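Local coordinates for protein alginate lyase A1-II' (Sphingomonas sp. A1, PDB 2CWS) that probably depolymerises alginate as a lyase of polysaccharide lyase family 7, this chain holding the alginate lyase domain of a longer protein, at residues 108-113 with 199-204. Numbering follows the deposited sequence. Where two conformers were deposited one is given.
With SO4 (sulfate ion), chain B.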
ATOM      1  N   VAL A 108      -4.379  -0.903   3.376  1.00  3.47           N
ATOM      2  CA  VAL A 108      -3.218  -0.436   4.139  1.00  3.24           C
ATOM      3  C   VAL A 108      -1.898  -0.800   3.494  1.00  3.11           C
ATOM      4  O   VAL A 108      -0.859  -0.293   3.946  1.00  3.81           O
ATOM      5  CB  VAL A 108      -3.260  -0.908   5.620  1.00  3.83           C
ATOM      6  CG1 VAL A 108      -4.444  -0.287   6.343  1.00  5.28           C
ATOM      7  CG2 VAL A 108      -3.281  -2.434   5.681  1.00  5.71           C
ATOM      8  N   ALA A 109      -1.885  -1.617   2.455  1.00  3.09           N
ATOM      9  CA  ALA A 109      -0.675  -1.919   1.723  1.00  3.08           C
ATOM     10  C   ALA A 109      -1.051  -2.505   0.382  1.00  2.96           C
ATOM     11  O   ALA A 109      -2.154  -3.060   0.216  1.00  3.60           O
ATOM     12  CB  ALA A 109       0.212  -2.909   2.496  1.00  4.37           C
ATOM     13  N   GLN A 110      -0.143  -2.381  -0.575  1.00  3.25           N
ATOM     14  CA  GLN A 110      -0.374  -2.963  -1.913  1.00  3.23           C
ATOM     15  C   GLN A 110       0.942  -3.413  -2.519  1.00  3.33           C
ATOM     16  O   GLN A 110       2.026  -2.917  -2.196  1.00  3.36           O
ATOM     17  CB  GLN A 110      -1.000  -1.962  -2.932  1.00  3.50           C
ATOM     18  CG  GLN A 110      -2.184  -1.194  -2.386  1.00  4.28           C
ATOM     19  CD  GLN A 110      -2.902  -0.470  -3.493  1.00  4.50           C
ATOM     20  OE1 GLN A 110      -3.253  -1.091  -4.518  1.00  6.40           O
ATOM     21  NE2 GLN A 110      -3.146   0.817  -3.297  1.00  4.83           N
ATOM     22  N   ILE A 111       0.800  -4.314  -3.502  1.00  3.28           N
ATOM     23  CA  ILE A 111       1.728  -4.384  -4.630  1.00  3.86           C
ATOM     24  C   ILE A 111       0.902  -3.919  -5.828  1.00  4.18           C
ATOM     25  O   ILE A 111      -0.135  -4.537  -6.097  1.00  4.61           O
ATOM     26  CB  ILE A 111       2.310  -5.787  -4.895  0.89  4.39           C
ATOM     27  CG1 ILE A 111       3.142  -6.270  -3.720  0.89  5.30           C
ATOM     28  CG2 ILE A 111       3.127  -5.735  -6.188  0.89  5.66           C
ATOM     29  CD1 ILE A 111       3.638  -7.689  -3.946  0.89  5.92           C
ATOM     30  N   HIS A 112       1.383  -2.902  -6.540  1.00  4.30           N
ATOM     31  CA  HIS A 112       0.645  -2.417  -7.676  1.00  4.54           C
ATOM     32  C   HIS A 112       1.402  -2.715  -8.968  1.00  4.70           C
ATOM     33  O   HIS A 112       2.648  -2.525  -9.028  1.00  5.12           O
ATOM     34  CB  HIS A 112       0.475  -0.887  -7.511  1.00  5.75           C
ATOM     35  CG  HIS A 112      -0.735  -0.394  -8.222  1.00  5.70           C
ATOM     36  ND1 HIS A 112      -0.877  -0.330  -9.592  1.00  6.50           N
ATOM     37  CD2 HIS A 112      -1.898   0.038  -7.704  1.00  7.01           C
ATOM     38  CE1 HIS A 112      -2.078   0.153  -9.885  1.00  8.31           C
ATOM     39  NE2 HIS A 112      -2.746   0.401  -8.748  1.00  8.79           N
ATOM     40  N   GLY A 113       0.676  -3.190  -9.991  1.00  5.05           N
ATOM     41  CA  GLY A 113       1.275  -3.309 -11.288  1.00  4.84           C
ATOM     42  C   GLY A 113       1.431  -1.977 -11.986  1.00  4.71           C
ATOM     43  O   GLY A 113       0.752  -0.998 -11.689  1.00  6.03           O
ATOM     44  N   TYR A 199       5.412  -2.108  -8.001  1.00  4.07           N
ATOM     45  CA  TYR A 199       5.941  -1.297  -6.919  1.00  3.95           C
ATOM     46  C   TYR A 199       5.062  -1.513  -5.684  1.00  3.36           C
ATOM     47  O   TYR A 199       3.856  -1.810  -5.779  1.00  4.12           O
ATOM     48  CB  TYR A 199       6.009   0.189  -7.298  1.00  4.87           C
ATOM     49  CG  TYR A 199       4.709   0.823  -7.685  1.00  4.49           C
ATOM     50  CD1 TYR A 199       4.340   0.885  -9.031  1.00  5.36           C
ATOM     51  CD2 TYR A 199       3.822   1.352  -6.766  1.00  4.74           C
ATOM     52  CE1 TYR A 199       3.158   1.457  -9.435  1.00  5.92           C
ATOM     53  CE2 TYR A 199       2.633   1.913  -7.136  1.00  5.06           C
ATOM     54  CZ  TYR A 199       2.272   1.959  -8.482  1.00  5.34           C
ATOM     55  OH  TYR A 199       1.085   2.540  -8.837  1.00  6.69           O
ATOM     56  N   PHE A 200       5.685  -1.369  -4.514  1.00  3.33           N
ATOM     57  CA  PHE A 200       4.954  -1.457  -3.259  1.00  3.12           C
ATOM     58  C   PHE A 200       4.241  -0.150  -2.945  1.00  3.23           C
ATOM     59  O   PHE A 200       4.661   0.941  -3.373  1.00  3.62           O
ATOM     60  CB  PHE A 200       5.900  -1.799  -2.114  1.00  4.02           C
ATOM     61  CG  PHE A 200       6.437  -3.223  -2.125  1.00  3.76           C
ATOM     62  CD1 PHE A 200       7.776  -3.511  -2.298  1.00  3.97           C
ATOM     63  CD2 PHE A 200       5.542  -4.274  -1.922  1.00  3.99           C
ATOM     64  CE1 PHE A 200       8.232  -4.807  -2.254  1.00  4.58           C
ATOM     65  CE2 PHE A 200       6.029  -5.585  -1.874  1.00  4.49           C
ATOM     66  CZ  PHE A 200       7.349  -5.867  -2.039  1.00  4.62           C
ATOM     67  N   LYS A 201       3.181  -0.250  -2.115  1.00  3.30           N
ATOM     68  CA  LYS A 201       2.530   0.911  -1.533  1.00  3.33           C
ATOM     69  C   LYS A 201       2.198   0.591  -0.087  1.00  3.17           C
ATOM     70  O   LYS A 201       1.964  -0.589   0.260  1.00  3.49           O
ATOM     71  CB  LYS A 201       1.201   1.280  -2.250  1.00  3.72           C
ATOM     72  CG  LYS A 201       1.334   1.395  -3.758  1.00  3.76           C
ATOM     73  CD  LYS A 201       0.163   2.160  -4.378  1.00  3.88           C
ATOM     74  CE  LYS A 201       0.434   3.672  -4.328  1.00  4.39           C
ATOM     75  NZ  LYS A 201      -0.796   4.431  -4.684  1.00  4.83           N
ATOM     76  N   ALA A 202       2.110   1.622   0.751  1.00  3.44           N
ATOM     77  CA  ALA A 202       1.715   1.427   2.155  1.00  3.32           C
ATOM     78  C   ALA A 202       1.149   2.733   2.662  1.00  3.11           C
ATOM     79  O   ALA A 202       1.739   3.803   2.448  1.00  3.71           O
ATOM     80  CB  ALA A 202       2.921   1.031   3.008  1.00  4.87           C
ATOM     81  N   GLY A 203       0.019   2.639   3.385  1.00  3.30           N
ATOM     82  CA  GLY A 203      -0.539   3.839   3.997  1.00  3.96           C
ATOM     83  C   GLY A 203      -2.023   3.662   4.248  1.00  3.15           C
ATOM     84  O   GLY A 203      -2.403   2.705   4.964  1.00  3.78           O
ATOM     85  N   ASN A 204      -2.842   4.559   3.677  1.00  3.49           N
ATOM     86  CA  ASN A 204      -4.273   4.612   4.048  1.00  3.36           C
ATOM     87  C   ASN A 204      -5.035   4.968   2.784  1.00  3.31           C
ATOM     88  O   ASN A 204      -5.178   6.130   2.422  1.00  4.16           O
ATOM     89  CB  ASN A 204      -4.459   5.659   5.127  1.00  3.81           C
ATOM     90  CG  ASN A 204      -5.877   5.863   5.580  1.00  4.17           C
ATOM     91  OD1 ASN A 204      -6.090   6.845   6.391  1.00  6.51           O
ATOM     92  ND2 ASN A 204      -6.802   5.110   5.118  1.00  3.42           N
TER
HETATM   93  S   SO4 B 401      -5.515   2.030  -7.271  0.66  5.94           S
HETATM   94  O1  SO4 B 401      -4.352   2.076  -6.203  0.66  4.68           O
HETATM   95  O2  SO4 B 401      -5.090   1.415  -8.510  0.66  7.26           O
HETATM   96  O3  SO4 B 401      -6.600   1.269  -6.777  0.66  5.91           O
HETATM   97  O4  SO4 B 401      -5.945   3.393  -7.565  0.66  7.40           O
HETATM   98  O   HOH W   1      -0.496   1.222   6.353  1.00  3.87           O
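Over one face of the Tyr-199 ring sits CB of His-112, in a CH-pi contact 3.8 Å from the centroid and 26° off the normal, while the Tyr-199 hydroxyl lies over one face of the imidazole, toward its rim; the two rings are nearly parallel (7°) but barely overlap. Tyr-199 reaches this place because its CG stands between backbone N and carbonyl carbon (chi1 59°). The imidazole's rotation is set by ND1, which donates in plane to Gly-113 O at 2.7 Å; NE2 donates almost straight to O2 of a sulfate, probably a crystallisation ion, at 2.6 Å. On the same sheet face as His-112 and Tyr-199, Gln-110 lies alongside Lys-201, its NE2 3.7 Å from Lys-201 CD; NE2 hydrogen-bonds Glu-69 and, weakly, the sulfate, and Lys-201 NZ forms a salt bridge with Glu-69 and a hydrogen bond with Gln-18. On the sheet face of Ala-109, Ile-111, Phe-200 and Ala-202, which packs on strands 88-99, 162-169 and 215-228, CE2 of Phe-200 meets CG1 of Ile-111 at 3.5 Å, and Gln-110 O lies at the phenyl edge. Antiparallel backbone bonds join the strands up to Gly-203, where the chain turns a corner and a water bridges Val-108 O and Gly-203 O. This is the beta-jelly roll of polysaccharide lyase family 7: one face packs on the second sheet, the other is a polar surface that binds a sulfate here, consistent with the substrate cleft.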